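Local coordinates for protein pyruvate kinase (Cryptosporidium parvum, PDB 4DRS) that probably catalyses the last step of glycolysis, the transfer of phosphate from phosphoenolpyruvate to ADP, which yields pyruvate and ATP, at residues S236-Q239 with D243-L246; Q245-I250 with I265-K270. All blocks are in the same frame, centred on the assembly; numbering follows the deposited sequence.

Contact 1: residues S236-Q239 with D243-L246; sequences SFVQ and DVQL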
# COMPACT_ATOMS: atom_id res chain seq x y z
N SER A 236 12.85 38.36 11.43
CA SER A 236 14.21 37.80 11.47
C SER A 236 14.59 37.22 12.83
O SER A 236 14.27 37.80 13.87
CB SER A 236 15.25 38.85 11.04
OG SER A 236 15.08 39.22 9.69
N PHE A 237 15.30 36.10 12.80
CA PHE A 237 15.86 35.44 13.99
C PHE A 237 14.86 35.12 15.10
O PHE A 237 15.15 35.33 16.28
CB PHE A 237 17.04 36.25 14.58
CG PHE A 237 18.31 36.15 13.77
CD1 PHE A 237 19.25 35.16 14.06
CD2 PHE A 237 18.57 37.04 12.74
CE1 PHE A 237 20.42 35.06 13.32
CE2 PHE A 237 19.73 36.95 12.00
CZ PHE A 237 20.66 35.95 12.29
N VAL A 238 13.68 34.62 14.74
CA VAL A 238 12.70 34.16 15.73
C VAL A 238 13.28 32.95 16.45
O VAL A 238 13.89 32.08 15.82
CB VAL A 238 11.35 33.83 15.08
CG1 VAL A 238 10.38 33.22 16.08
CG2 VAL A 238 10.74 35.09 14.47
N GLN A 239 13.10 32.90 17.77
CA GLN A 239 13.72 31.86 18.59
C GLN A 239 12.73 31.07 19.45
O GLN A 239 13.06 29.98 19.93
CB GLN A 239 14.82 32.46 19.46
CG GLN A 239 15.99 32.99 18.64
CD GLN A 239 17.09 33.61 19.48
OE1 GLN A 239 18.23 33.74 19.02
NE2 GLN A 239 16.77 33.99 20.72
N ASP A 243 8.35 35.33 20.79
CA ASP A 243 8.75 36.32 19.78
C ASP A 243 7.60 36.61 18.83
O ASP A 243 7.33 37.77 18.50
CB ASP A 243 9.97 35.84 18.98
CG ASP A 243 11.22 35.65 19.83
OD1 ASP A 243 11.40 36.40 20.82
OD2 ASP A 243 12.03 34.77 19.50
N VAL A 244 6.91 35.54 18.40
CA VAL A 244 5.75 35.66 17.53
C VAL A 244 4.62 36.40 18.24
O VAL A 244 3.99 37.29 17.66
CB VAL A 244 5.27 34.26 17.03
CG1 VAL A 244 4.11 34.40 16.05
CG2 VAL A 244 6.41 33.50 16.37
N GLN A 245 4.37 36.04 19.50
CA GLN A 245 3.31 36.64 20.31
C GLN A 245 3.52 38.13 20.60
O GLN A 245 2.55 38.88 20.70
CB GLN A 245 3.08 35.86 21.61
CG GLN A 245 2.11 34.69 21.44
CD GLN A 245 2.03 33.80 22.67
OE1 GLN A 245 3.05 33.32 23.18
NE2 GLN A 245 0.81 33.57 23.15
N LEU A 246 4.77 38.55 20.74
CA LEU A 246 5.09 39.97 20.85
C LEU A 246 4.64 40.71 19.59
O LEU A 246 4.03 41.78 19.67
CB LEU A 246 6.58 40.20 21.13
CG LEU A 246 7.10 41.65 21.18
CD1 LEU A 246 6.34 42.52 22.18
CD2 LEU A 246 8.59 41.68 21.47
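Val238 and Asp243 bring their CA atoms to 6.1 Å, the nearest pair of the two backbones, as the loop 236-239, which leads into helix 241-252, lies against the first turn of that helix. The polar part of the contact belongs to Asp243, whose CB points at the loop. With CG anti to its own carbonyl carbon (chi1 -63°), the carboxylate is carried toward the backbone of Gln239. There Gln239 N gives a hydrogen bond to Asp243 OD2, 2.8 Å long with an N-H...O angle of 156°, and the donor stands nearly in line with the CG-OD2 bond. Asn240 N, just ahead of the helix, gives this oxygen a second hydrogen bond, the side-chain-to-backbone half of a capping box, and so one carboxylate oxygen grips two successive amides. A negative group in the first turn would also be expected to sit favourably against the helix dipole. Gln239 lays its CB against the same oxygen, while its amide is engaged further off, through OE1, by Asn273.

Beside the hydrogen bond the contact is apolar. Val238 uses the CG1 branch, which passes Asp243 CB at 3.9 Å, the two side chains running past each other in opposite directions. The same methyl meets Val244 CG2 at 4.0 Å, the two valines packing at a slant.

Both valines also rest on Ser269 of strand 266-271, and helix 280-286 adds Ile283 against Val238 and Glu286 against Val244. The contact thus closes the short connection from strand 232-235 into the following helix of the TIM barrel.

Contact 2: residues Q245-I250 with I265-K270; sequences QLCRQI and IKIISK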
# COMPACT_ATOMS: atom_id res chain seq x y z
N GLN A 245 4.37 36.04 19.50
CA GLN A 245 3.31 36.64 20.31
C GLN A 245 3.52 38.13 20.60
O GLN A 245 2.55 38.88 20.70
CB GLN A 245 3.08 35.86 21.61
CG GLN A 245 2.11 34.69 21.44
CD GLN A 245 2.03 33.80 22.67
OE1 GLN A 245 3.05 33.32 23.18
NE2 GLN A 245 0.81 33.57 23.15
N LEU A 246 4.77 38.55 20.74
CA LEU A 246 5.09 39.97 20.85
C LEU A 246 4.64 40.71 19.59
O LEU A 246 4.03 41.78 19.67
CB LEU A 246 6.58 40.20 21.13
CG LEU A 246 7.10 41.65 21.18
CD1 LEU A 246 6.34 42.52 22.18
CD2 LEU A 246 8.59 41.68 21.47
N CYS A 247 4.92 40.14 18.43
CA CYS A 247 4.52 40.73 17.16
C CYS A 247 2.99 40.78 17.00
O CYS A 247 2.45 41.76 16.48
CB CYS A 247 5.17 39.99 15.99
SG CYS A 247 4.99 40.85 14.41
N ARG A 248 2.31 39.72 17.45
CA ARG A 248 0.84 39.69 17.47
C ARG A 248 0.29 40.84 18.31
O ARG A 248 -0.65 41.52 17.90
CB ARG A 248 0.32 38.36 18.04
CG ARG A 248 0.62 37.12 17.22
CD ARG A 248 -0.37 36.90 16.08
NE ARG A 248 -0.06 35.64 15.41
CZ ARG A 248 -0.24 35.40 14.11
NH1 ARG A 248 -0.73 36.33 13.30
NH2 ARG A 248 0.10 34.21 13.62
N GLN A 249 0.88 41.02 19.49
CA GLN A 249 0.47 42.05 20.43
C GLN A 249 0.65 43.44 19.82
O GLN A 249 -0.25 44.27 19.89
CB GLN A 249 1.23 41.92 21.75
CG GLN A 249 0.70 42.82 22.85
CD GLN A 249 1.53 42.77 24.12
OE1 GLN A 249 2.77 42.72 24.07
NE2 GLN A 249 0.86 42.81 25.27
N ILE A 250 1.82 43.68 19.22
CA ILE A 250 2.09 44.94 18.54
C ILE A 250 1.01 45.23 17.48
O ILE A 250 0.47 46.34 17.43
CB ILE A 250 3.51 44.97 17.92
CG1 ILE A 250 4.57 45.00 19.02
CG2 ILE A 250 3.68 46.18 17.01
CD1 ILE A 250 5.97 44.66 18.55
N ILE A 265 -2.39 41.29 8.33
CA ILE A 265 -1.02 41.09 7.88
C ILE A 265 -0.44 39.80 8.47
O ILE A 265 -0.64 39.50 9.64
CB ILE A 265 -0.12 42.32 8.21
CG1 ILE A 265 1.22 42.23 7.46
CG2 ILE A 265 0.08 42.48 9.72
CD1 ILE A 265 2.02 43.51 7.46
N LYS A 266 0.29 39.05 7.65
CA LYS A 266 0.75 37.71 8.03
C LYS A 266 2.18 37.68 8.55
O LYS A 266 3.08 38.30 7.99
CB LYS A 266 0.55 36.73 6.87
CG LYS A 266 -0.89 36.28 6.74
CD LYS A 266 -1.26 35.93 5.31
CE LYS A 266 -2.77 36.09 5.11
NZ LYS A 266 -3.22 37.51 5.30
N ILE A 267 2.36 36.97 9.66
CA ILE A 267 3.65 36.83 10.31
C ILE A 267 4.36 35.59 9.78
O ILE A 267 3.86 34.47 9.93
CB ILE A 267 3.52 36.75 11.84
CG1 ILE A 267 2.86 38.02 12.39
CG2 ILE A 267 4.88 36.51 12.49
CD1 ILE A 267 2.43 37.92 13.84
N ILE A 268 5.51 35.80 9.17
CA ILE A 268 6.33 34.72 8.66
C ILE A 268 7.61 34.69 9.47
O ILE A 268 8.43 35.61 9.39
CB ILE A 268 6.59 34.90 7.15
CG1 ILE A 268 5.25 34.92 6.40
CG2 ILE A 268 7.50 33.79 6.61
CD1 ILE A 268 5.36 35.35 4.96
N SER A 269 7.78 33.65 10.28
CA SER A 269 8.94 33.56 11.16
C SER A 269 10.11 32.92 10.43
O SER A 269 9.97 31.89 9.78
CB SER A 269 8.60 32.78 12.42
OG SER A 269 7.64 33.49 13.19
N LYS A 270 11.27 33.58 10.54
CA LYS A 270 12.50 33.11 9.92
C LYS A 270 13.31 32.30 10.92
O LYS A 270 13.73 32.81 11.96
CB LYS A 270 13.32 34.29 9.41
CG LYS A 270 12.67 35.04 8.25
CD LYS A 270 13.31 36.40 8.03
CE LYS A 270 14.76 36.28 7.59
NZ LYS A 270 15.38 37.62 7.49
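Arg248 bends over the end of Ile267, and nearly its whole side chain can be traced along a single methyl, CD1. It starts clear of the strand, with CB 4.7 Å from Ile267 CD1. At CG the separation falls to 3.9 Å from that methyl, and there the chain turns (chi2 -83°), which swings the outer half inward from the helix surface. CD and NE of Arg248 then each pass Ile267 CD1 at 3.7 Å, and CZ does the same. NH1 comes closest, 3.6 Å from Ile267 CD1, and Ile267 CG1 lies a little farther from NH1. The methyl therefore lies under one face of the guanidinium, 3.4 Å from its plane and displaced toward the rim: an apolar group against a flat cation, with no hydrogen bond between the two segments. At the tip, NH2 is held by a salt bridge to Asp288 OD1 and a hydrogen bond to the carbonyl oxygen of Glu286, which should fix the rotation of the group. Asp288 OD2 accepts a hydrogen bond from Ile267 N, and this one carboxylate therefore ties the arginine to the strand beneath it.

Cys247 is a second helix side chain that meets the isoleucine. With SG anti to the backbone N (chi1 -169°), the sulfur is carried to Ile267 CD1, 3.9 Å away.

Helix 241-252 covers strand 266-271 here as the helical part of a beta-alpha-beta crossover of the TIM barrel. Strand 232-235 flanks the site, with Leu235 against Cys247, and Ile251 of the same helix also packs on Ile267.

Contacts 1 and 2 follow one another along helix 241-252 and share Gln245 and Leu246; their centres are 7 Å apart. Contact 1 secures the start of the helix to the loop that leads into it, is partly buried, and combines a carboxylate-to-backbone bond with a small valine pair. Contact 2 seats the next part of the helix on the following barrel strand, is buried, and relies on apolar packing under an arginine whose charge is met from outside. Among the places where they touch, Ser236 OG lies 2.7 Å from Lys270 NZ, a probable hydrogen bond, and Val238 CB packs on the carbonyl oxygen of Lys270. Together they fix the helix to both its incoming loop and its outgoing strand.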